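Local coordinates for cell envelope-related transcriptional attenuator domain-containing protein (Eubacterium siraeum, PDB 4OBM) that is of unknown function but belongs to the LytR-CpsA-Psr family, whose members are linked to cell-envelope maintenance and often to attaching glycopolymers to the wall, at residues D23-M28 / T43-A48; P60-D65 / Y242-N247; V112-L117 / T140-A145. All blocks are in the same frame, centred on the assembly; numbering follows the deposited sequence.

Contact 1 (D23-M28 / T43-A48); sequences DFSVLM and TITYIA
A beta hairpin at the middle of the six-stranded mixed sheet joins these two segments. Strands 24-30 and 40-47 run antiparallel, and their residues pair from Phe24 with Tyr46 to Leu27 with Thr43. Val26 and Ile44 form a hydrogen-bonded pair. Val26 N reaches Ile44 O at 3.0 Å, and Ile44 N reaches Val26 O at 2.9 Å. Tyr46 N bonds to Phe24 O at 2.8 Å, nearly along the C=O axis, but the return bond from Phe24 N to Tyr46 O is weak. On one face Ser25 and Thr45 meet tip to tip. Each hydroxyl is anti to its own carbonyl carbon. The two buried groups share one hydrogen bond of 2.6 Å between Ser25 OG and Thr45 OG1. Leu27 CD1 touches Thr43 CG2 on the same face. The other face carries Phe24, Val26, Ile44 and Tyr46. Phe24 CG takes the crowded position between backbone N and carbonyl carbon (chi1 69°). Tyr46 CB then sits over one face of the Phe24 ring in a CH-pi contact, offset toward the rim. The two rings cross obliquely, with planes at 45°. Tyr46 OH bonds to Thr219, and its ring stacks with Phe53. Ile44 CG2 meets Val26 CB and the bent end of Met28, a selenomethionine, whose CE lies 3.8 Å from Ile44 CG2. Glycols bound near Phe24 and Met28 probably come from the crystallisation liquor but may mark a pocket. Past the pairing, Asp23 OD1 accepts from Ala48 N at 3.0 Å, met from above the carboxylate plane. Helix 70-90 lies on the Leu27 and Thr43 face and helix 213-220 on the Phe24 and Tyr46 face. The hairpin so forms the middle of a sheet layered between helices, consistent with the alpha/beta/alpha core of the LytR-CpsA-Psr family.

Contact 2 (P60-D65 / Y242-N247); sequences PNAVID and YIIDDN
Ile244 CG1 stands anti to its carbonyl carbon (chi1 -64°), and Ile64 CG2 does the same with respect to its own, while Ile64 CG1 takes the crowded position. These torsions lay the two side chains side by side, pointing the same way. Ile64 CG2 meets Ile244 CG1 at 3.7 Å. Ile244 CD1 extends to Ala62 CB, so its side chain reaches those of both Ile64 and Ala62. Trp249 of helix 246-256 packs on both Ile64 and Ile244. Asn61 CG is also in the crowded position (chi1 60°). Its amide lies obliquely beside Tyr242 CB, and ND2 bonds to Asp240 O just before the strand. An alanine here would remove the amide with its bond to Asp240 and its touch on Tyr242 CB, and would probably leave the start of the strand pairing less firmly held. The backbone makes a three-bond ladder. Tyr242 N gives to Asn61 O at 2.9 Å, with the donor above the carbonyl plane. Val63 N gives to Tyr242 O at 2.9 Å, again from above the plane. Ile244 N gives to Val63 O at 3.0 Å, this time in the plane and nearly straight (167° at the hydrogen). Val63 CB rests loosely against Ile243 CG1 on the face opposite Ala62 and Tyr242. After Ile244 the chain enters a helix with Asp245 as its N-cap. Asp245 OD1 accepts from Asn247 N at 2.7 Å through its anti lone pair. The alternation of backbone donors, Tyr242, Val63, Ile244, is the pattern of parallel strands; strand 62-63 is the edge of a small three-stranded mixed sheet.

Contact 3 (V112-L117 / T140-A145); sequences VGNTTL and TQIFTA
This is a short antiparallel strand pairing, which makes up a two-stranded sheet well away from the centre of the chain. Strand 115-119 follows helix 102-112, and strand 141-143 leads into helix 145-152. The paired strands are twisted, with N-to-C directions at 141°. Four backbone bonds hold them. Phe143 N gives to Thr115 O at 2.8 Å, from above the carbonyl plane. The return bond from Thr115 N to Phe143 O is longer, 3.3 Å, but lies on a lone pair. Leu117 N to Gln141 O and Gln141 N to Leu117 O are both 2.9 Å. Thr116 and Ile142 form the non-hydrogen-bonded pair between them. Their side chains lie alongside each other, with Thr116 OG1 against Ile142 CG1 at 3.6 Å. Thr116 CG2 leans the other way and meets Thr140 CG2. Thr140 OG1 hydrogen bonds with Thr118 OG1. Asn114 stands beyond the pairing. Its CG is anti to its carbonyl carbon, and its CB lies 3.3 Å from Phe143 O and also touches Ile142 CG2. Its OD1 rests against Thr144 CA and CG2. The buried face is carried by Leu117 and Phe143, which cross at about a right angle. Leu117 CD1 sits over one face of the Phe143 ring, 4.0 Å from its centroid, in a CH-pi contact. Thr115 O lies at the edge of the same ring. From helix 145-152, Tyr151 meets the Phe143 ring and touches Leu117, and Met148 packs on Thr115 and Leu117. Helix 164-181 also borders strand 115-119: Gln179 accepts from Thr116 N, and Phe176 packs on Thr115.

The centre of contact 1 lies about 8 Å from the centre of the chain, those of contacts 2 and 3 about 18 Å, on opposite sides. The three use separate sheets and do not touch. Helix 70-90 is shared by contacts 1 and 2, since it packs on side chains of both. Contact 2 is parallel and joins parts of the chain far apart in sequence. Contacts 1 and 3 are antiparallel and more local. Contact 1 adds hydroxyl and carboxylate bonds to its ladder. In contacts 2 and 3 only backbone bonds cross. Contact 2 is largely buried and aliphatic, whereas contact 3 has a largely exposed face with Thr116 and Ile142, and a face where Leu117 and Phe143 meet helix 145-152.

Contact 1 (D23-M28 / T43-A48)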
loop_
_atom_site.group_PDB
_atom_site.type_symbol
_atom_site.label_atom_id
_atom_site.label_comp_id
_atom_site.label_asym_id
_atom_site.label_seq_id
_atom_site.Cartn_x
_atom_site.Cartn_y
_atom_site.Cartn_z
ATOM N N ASP A 23 13.017 9.301 0.806
ATOM C CA ASP A 23 12.435 7.963 0.598
ATOM C C ASP A 23 11.791 7.435 1.894
ATOM O O ASP A 23 12.333 7.636 2.982
ATOM C CB ASP A 23 13.499 6.951 0.119
ATOM C CG ASP A 23 14.117 7.157 -1.252
ATOM O OD1 ASP A 23 13.777 8.159 -1.918
ATOM O OD2 ASP A 23 14.950 6.314 -1.658
ATOM N N PHE A 24 10.648 6.768 1.776
ATOM C CA PHE A 24 10.008 6.198 2.955
ATOM C C PHE A 24 9.141 5.000 2.595
ATOM O O PHE A 24 8.699 4.858 1.445
ATOM C CB PHE A 24 9.183 7.251 3.716
ATOM C CG PHE A 24 7.932 7.751 3.024
ATOM C CD1 PHE A 24 7.971 8.879 2.211
ATOM C CD2 PHE A 24 6.705 7.127 3.233
ATOM C CE1 PHE A 24 6.804 9.357 1.598
ATOM C CE2 PHE A 24 5.550 7.598 2.610
ATOM C CZ PHE A 24 5.605 8.713 1.805
ATOM N N SER A 25 8.882 4.158 3.594
ATOM C CA SER A 25 7.973 3.028 3.490
ATOM C C SER A 25 6.977 3.064 4.633
ATOM O O SER A 25 7.301 3.534 5.727
ATOM C CB SER A 25 8.721 1.704 3.467
ATOM O OG SER A 25 9.254 1.445 2.180
ATOM N N VAL A 26 5.740 2.627 4.341
ATOM C CA VAL A 26 4.603 2.541 5.263
ATOM C C VAL A 26 3.921 1.210 5.043
ATOM O O VAL A 26 3.568 0.867 3.904
ATOM C CB VAL A 26 3.577 3.712 5.119
ATOM C CG1 VAL A 26 2.381 3.544 6.078
ATOM C CG2 VAL A 26 4.235 5.082 5.305
ATOM N N LEU A 27 3.718 0.462 6.124
ATOM C CA LEU A 27 2.960 -0.768 6.063
ATOM C C LEU A 27 1.503 -0.416 6.254
ATOM O O LEU A 27 1.150 0.183 7.256
ATOM C CB LEU A 27 3.421 -1.799 7.107
ATOM C CG LEU A 27 2.526 -3.038 7.253
ATOM C CD1 LEU A 27 2.591 -3.913 6.017
ATOM C CD2 LEU A 27 2.894 -3.818 8.498
HETATM N N MSE A 28 0.653 -0.781 5.286
HETATM C CA MSE A 28 -0.770 -0.508 5.386
HETATM C C MSE A 28 -1.503 -1.799 5.500
HETATM O O MSE A 28 -1.167 -2.767 4.809
HETATM C CB MSE A 28 -1.243 0.320 4.208
HETATM C CG MSE A 28 -0.681 1.738 4.265
HETATM SE SE MSE A 28 -1.163 2.820 2.789
HETATM C CE MSE A 28 -0.995 1.581 1.237
ATOM N N THR A 43 2.623 -2.838 1.588
ATOM C CA THR A 43 3.612 -1.793 1.848
ATOM C C THR A 43 3.514 -0.767 0.709
ATOM O O THR A 43 3.064 -1.098 -0.391
ATOM C CB THR A 43 5.034 -2.335 2.011
ATOM O OG1 THR A 43 5.390 -3.055 0.844
ATOM C CG2 THR A 43 5.218 -3.202 3.284
ATOM N N ILE A 44 3.853 0.488 1.006
ATOM C CA ILE A 44 3.904 1.577 0.044
ATOM C C ILE A 44 5.252 2.215 0.249
ATOM O O ILE A 44 5.550 2.678 1.351
ATOM C CB ILE A 44 2.701 2.565 0.071
ATOM C CG1 ILE A 44 2.807 3.609 -1.066
ATOM C CG2 ILE A 44 2.425 3.182 1.460
ATOM C CD1 ILE A 44 1.558 4.416 -1.336
ATOM N N THR A 45 6.099 2.145 -0.780
ATOM C CA THR A 45 7.458 2.682 -0.759
ATOM C C THR A 45 7.579 3.822 -1.751
ATOM O O THR A 45 7.433 3.619 -2.964
ATOM C CB THR A 45 8.494 1.583 -1.069
ATOM O OG1 THR A 45 8.356 0.524 -0.127
ATOM C CG2 THR A 45 9.946 2.103 -1.048
ATOM N N TYR A 46 7.874 5.020 -1.229
ATOM C CA TYR A 46 8.110 6.203 -2.044
ATOM C C TYR A 46 9.586 6.266 -2.422
ATOM O O TYR A 46 10.455 6.301 -1.540
ATOM C CB TYR A 46 7.684 7.473 -1.287
ATOM C CG TYR A 46 8.073 8.774 -1.964
ATOM C CD1 TYR A 46 7.626 9.081 -3.247
ATOM C CD2 TYR A 46 8.891 9.702 -1.320
ATOM C CE1 TYR A 46 7.977 10.276 -3.870
ATOM C CE2 TYR A 46 9.240 10.905 -1.930
ATOM C CZ TYR A 46 8.765 11.195 -3.198
ATOM O OH TYR A 46 9.123 12.371 -3.807
ATOM N N ILE A 47 9.869 6.231 -3.730
ATOM C CA ILE A 47 11.239 6.367 -4.250
ATOM C C ILE A 47 11.307 7.759 -4.887
ATOM O O ILE A 47 10.826 7.942 -6.004
ATOM C CB ILE A 47 11.684 5.235 -5.214
ATOM C CG1 ILE A 47 11.172 3.833 -4.784
ATOM C CG2 ILE A 47 13.209 5.294 -5.487
ATOM C CD1 ILE A 47 12.002 3.033 -3.781
ATOM N N ALA A 48 11.847 8.740 -4.144
ATOM C CA ALA A 48 11.938 10.139 -4.555
ATOM C C ALA A 48 12.699 10.332 -5.866
ATOM O O ALA A 48 12.269 11.152 -6.674
ATOM C CB ALA A 48 12.578 10.974 -3.462
#

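Contact 2 (P60-D65 / Y242-N247)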
loop_
_atom_site.group_PDB
_atom_site.type_symbol
_atom_site.label_atom_id
_atom_site.label_comp_id
_atom_site.label_asym_id
_atom_site.label_seq_id
_atom_site.Cartn_x
_atom_site.Cartn_y
_atom_site.Cartn_z
ATOM N N PRO A 60 -2.705 -12.774 3.675
ATOM C CA PRO A 60 -2.667 -12.892 5.142
ATOM C C PRO A 60 -1.979 -14.167 5.641
ATOM O O PRO A 60 -1.353 -14.161 6.723
ATOM C CB PRO A 60 -4.144 -12.885 5.542
ATOM C CG PRO A 60 -4.871 -13.264 4.319
ATOM C CD PRO A 60 -4.095 -12.732 3.176
ATOM N N ASN A 61 -2.060 -15.248 4.841
ATOM C CA ASN A 61 -1.462 -16.530 5.184
ATOM C C ASN A 61 -0.050 -16.632 4.606
ATOM O O ASN A 61 0.506 -17.729 4.528
ATOM C CB ASN A 61 -2.347 -17.699 4.731
ATOM C CG ASN A 61 -2.605 -17.744 3.237
ATOM O OD1 ASN A 61 -2.607 -16.716 2.524
ATOM N ND2 ASN A 61 -2.879 -18.931 2.739
ATOM N N ALA A 62 0.553 -15.492 4.248
ATOM C CA ALA A 62 1.919 -15.524 3.722
ATOM C C ALA A 62 2.934 -15.788 4.843
ATOM O O ALA A 62 2.859 -15.158 5.902
ATOM C CB ALA A 62 2.250 -14.224 3.010
ATOM N N VAL A 63 3.859 -16.740 4.610
ATOM C CA VAL A 63 4.963 -17.090 5.514
ATOM C C VAL A 63 6.229 -16.430 4.899
ATOM O O VAL A 63 6.617 -16.771 3.779
ATOM C CB VAL A 63 5.091 -18.643 5.734
ATOM C CG1 VAL A 63 6.289 -18.996 6.609
ATOM C CG2 VAL A 63 3.814 -19.235 6.329
ATOM N N ILE A 64 6.836 -15.462 5.613
ATOM C CA ILE A 64 8.001 -14.708 5.114
ATOM C C ILE A 64 9.280 -14.953 5.943
ATOM O O ILE A 64 10.294 -14.309 5.670
ATOM C CB ILE A 64 7.683 -13.171 5.057
ATOM C CG1 ILE A 64 7.397 -12.580 6.457
ATOM C CG2 ILE A 64 6.559 -12.850 4.064
ATOM C CD1 ILE A 64 7.807 -11.165 6.622
ATOM N N ASP A 65 9.238 -15.854 6.946
ATOM C CA ASP A 65 10.376 -16.094 7.842
ATOM C C ASP A 65 10.622 -17.586 8.156
ATOM O O ASP A 65 11.617 -17.921 8.804
ATOM C CB ASP A 65 10.170 -15.310 9.165
ATOM C CG ASP A 65 8.885 -15.598 9.957
ATOM O OD1 ASP A 65 7.821 -15.859 9.318
ATOM O OD2 ASP A 65 8.922 -15.496 11.211
ATOM N N TYR A 242 1.025 -19.918 2.720
ATOM C CA TYR A 242 1.550 -19.495 1.428
ATOM C C TYR A 242 2.998 -19.074 1.646
ATOM O O TYR A 242 3.272 -17.935 2.026
ATOM C CB TYR A 242 0.689 -18.372 0.830
ATOM C CG TYR A 242 1.066 -18.015 -0.589
ATOM C CD1 TYR A 242 0.660 -18.808 -1.659
ATOM C CD2 TYR A 242 1.814 -16.874 -0.867
ATOM C CE1 TYR A 242 1.009 -18.484 -2.972
ATOM C CE2 TYR A 242 2.150 -16.530 -2.176
ATOM C CZ TYR A 242 1.730 -17.328 -3.226
ATOM O OH TYR A 242 2.067 -16.993 -4.511
ATOM N N ILE A 243 3.915 -20.017 1.482
ATOM C CA ILE A 243 5.333 -19.790 1.737
ATOM C C ILE A 243 5.930 -18.953 0.607
ATOM O O ILE A 243 5.947 -19.401 -0.543
ATOM C CB ILE A 243 6.062 -21.136 1.951
ATOM C CG1 ILE A 243 5.443 -21.893 3.159
ATOM C CG2 ILE A 243 7.598 -20.935 2.108
ATOM C CD1 ILE A 243 5.976 -23.254 3.375
ATOM N N ILE A 244 6.401 -17.727 0.947
ATOM C CA ILE A 244 7.008 -16.801 -0.018
ATOM C C ILE A 244 8.315 -17.395 -0.525
ATOM O O ILE A 244 9.128 -17.831 0.275
ATOM C CB ILE A 244 7.199 -15.369 0.572
ATOM C CG1 ILE A 244 5.826 -14.700 0.920
ATOM C CG2 ILE A 244 8.059 -14.465 -0.345
ATOM C CD1 ILE A 244 4.766 -14.544 -0.267
ATOM N N ASP A 245 8.476 -17.465 -1.853
ATOM C CA ASP A 245 9.675 -18.011 -2.502
ATOM C C ASP A 245 10.833 -17.056 -2.258
ATOM O O ASP A 245 10.673 -15.850 -2.413
ATOM C CB ASP A 245 9.422 -18.221 -4.012
ATOM C CG ASP A 245 10.537 -18.896 -4.801
ATOM O OD1 ASP A 245 11.713 -18.515 -4.615
ATOM O OD2 ASP A 245 10.221 -19.737 -5.674
ATOM N N ASP A 246 11.981 -17.592 -1.864
ATOM C CA ASP A 246 13.203 -16.828 -1.590
ATOM C C ASP A 246 13.664 -15.979 -2.792
ATOM O O ASP A 246 14.268 -14.922 -2.583
ATOM C CB ASP A 246 14.333 -17.778 -1.165
ATOM C CG ASP A 246 15.169 -17.267 -0.011
ATOM O OD1 ASP A 246 14.588 -16.691 0.934
ATOM O OD2 ASP A 246 16.405 -17.463 -0.041
ATOM N N ASN A 247 13.357 -16.426 -4.037
ATOM C CA ASN A 247 13.735 -15.744 -5.280
ATOM C C ASN A 247 12.854 -14.526 -5.553
ATOM O O ASN A 247 13.219 -13.675 -6.364
ATOM C CB ASN A 247 13.691 -16.702 -6.473
ATOM C CG ASN A 247 14.593 -17.902 -6.341
ATOM O OD1 ASN A 247 15.725 -17.829 -5.844
ATOM N ND2 ASN A 247 14.103 -19.033 -6.803
#

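Contact 3 (V112-L117 / T140-A145)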
loop_
_atom_site.group_PDB
_atom_site.type_symbol
_atom_site.label_atom_id
_atom_site.label_comp_id
_atom_site.label_asym_id
_atom_site.label_seq_id
_atom_site.Cartn_x
_atom_site.Cartn_y
_atom_site.Cartn_z
ATOM N N VAL A 112 -11.207 11.524 -0.407
ATOM C CA VAL A 112 -10.223 11.787 -1.472
ATOM C C VAL A 112 -10.896 11.918 -2.871
ATOM O O VAL A 112 -10.605 12.874 -3.603
ATOM C CB VAL A 112 -9.064 10.755 -1.463
ATOM C CG1 VAL A 112 -8.051 11.035 -2.577
ATOM C CG2 VAL A 112 -8.362 10.744 -0.111
ATOM N N GLY A 113 -11.769 10.977 -3.217
ATOM C CA GLY A 113 -12.482 10.988 -4.493
ATOM C C GLY A 113 -12.707 9.595 -5.028
ATOM O O GLY A 113 -12.155 8.628 -4.495
ATOM N N ASN A 114 -13.535 9.497 -6.078
ATOM C CA ASN A 114 -13.897 8.263 -6.773
ATOM C C ASN A 114 -12.769 7.738 -7.668
ATOM O O ASN A 114 -11.925 8.507 -8.110
ATOM C CB ASN A 114 -15.110 8.515 -7.648
ATOM C CG ASN A 114 -16.352 8.987 -6.940
ATOM O OD1 ASN A 114 -16.641 8.613 -5.797
ATOM N ND2 ASN A 114 -17.146 9.780 -7.639
ATOM N N THR A 115 -12.788 6.434 -7.980
ATOM C CA THR A 115 -11.806 5.840 -8.886
ATOM C C THR A 115 -12.540 5.160 -10.054
ATOM O O THR A 115 -13.562 4.492 -9.848
ATOM C CB THR A 115 -10.866 4.873 -8.134
ATOM O OG1 THR A 115 -10.378 5.511 -6.955
ATOM C CG2 THR A 115 -9.673 4.452 -8.973
ATOM N N THR A 116 -12.014 5.341 -11.270
ATOM C CA THR A 116 -12.540 4.736 -12.493
ATOM C C THR A 116 -11.734 3.453 -12.768
ATOM O O THR A 116 -10.516 3.511 -12.924
ATOM C CB THR A 116 -12.519 5.744 -13.640
ATOM O OG1 THR A 116 -13.498 6.740 -13.365
ATOM C CG2 THR A 116 -12.811 5.112 -14.978
ATOM N N LEU A 117 -12.416 2.302 -12.780
ATOM C CA LEU A 117 -11.777 0.990 -12.966
ATOM C C LEU A 117 -12.460 0.172 -14.036
ATOM O O LEU A 117 -13.689 0.201 -14.151
ATOM C CB LEU A 117 -11.779 0.174 -11.651
ATOM C CG LEU A 117 -11.304 0.880 -10.374
ATOM C CD1 LEU A 117 -11.836 0.180 -9.135
ATOM C CD2 LEU A 117 -9.787 1.002 -10.349
ATOM N N THR A 140 -15.685 -0.325 -17.735
ATOM C CA THR A 140 -15.009 0.842 -17.176
ATOM C C THR A 140 -16.086 1.654 -16.464
ATOM O O THR A 140 -17.065 2.063 -17.080
ATOM C CB THR A 140 -14.230 1.588 -18.269
ATOM O OG1 THR A 140 -13.398 0.648 -18.922
ATOM C CG2 THR A 140 -13.346 2.676 -17.710
ATOM N N GLN A 141 -15.950 1.791 -15.150
ATOM C CA GLN A 141 -16.974 2.396 -14.302
ATOM C C GLN A 141 -16.397 3.277 -13.203
ATOM O O GLN A 141 -15.269 3.039 -12.767
ATOM C CB GLN A 141 -17.812 1.279 -13.639
ATOM C CG GLN A 141 -18.582 0.365 -14.587
ATOM C CD GLN A 141 -18.870 -0.968 -13.942
ATOM O OE1 GLN A 141 -19.950 -1.194 -13.391
ATOM N NE2 GLN A 141 -17.908 -1.877 -13.985
ATOM N N ILE A 142 -17.216 4.235 -12.697
ATOM C CA ILE A 142 -16.855 5.185 -11.638
ATOM C C ILE A 142 -17.262 4.593 -10.314
ATOM O O ILE A 142 -18.455 4.433 -10.056
ATOM C CB ILE A 142 -17.469 6.611 -11.856
ATOM C CG1 ILE A 142 -17.032 7.222 -13.213
ATOM C CG2 ILE A 142 -17.077 7.551 -10.694
ATOM C CD1 ILE A 142 -18.036 8.219 -13.838
ATOM N N PHE A 143 -16.279 4.281 -9.466
ATOM C CA PHE A 143 -16.542 3.637 -8.182
ATOM C C PHE A 143 -16.598 4.624 -7.027
ATOM O O PHE A 143 -15.623 5.328 -6.783
ATOM C CB PHE A 143 -15.473 2.562 -7.888
ATOM C CG PHE A 143 -15.657 1.239 -8.596
ATOM C CD1 PHE A 143 -15.398 1.115 -9.961
ATOM C CD2 PHE A 143 -16.036 0.100 -7.890
ATOM C CE1 PHE A 143 -15.576 -0.107 -10.616
ATOM C CE2 PHE A 143 -16.202 -1.129 -8.548
ATOM C CZ PHE A 143 -15.977 -1.220 -9.907
ATOM N N THR A 144 -17.722 4.634 -6.281
ATOM C CA THR A 144 -17.855 5.451 -5.077
ATOM C C THR A 144 -17.185 4.672 -3.927
ATOM O O THR A 144 -16.823 3.512 -4.120
ATOM C CB THR A 144 -19.308 5.846 -4.793
ATOM O OG1 THR A 144 -20.117 4.682 -4.732
ATOM C CG2 THR A 144 -19.860 6.857 -5.800
ATOM N N ALA A 145 -16.968 5.323 -2.763
ATOM C CA ALA A 145 -16.297 4.781 -1.574
ATOM C C ALA A 145 -16.727 3.355 -1.221
ATOM O O ALA A 145 -15.861 2.477 -1.161
ATOM C CB ALA A 145 -16.535 5.690 -0.386
#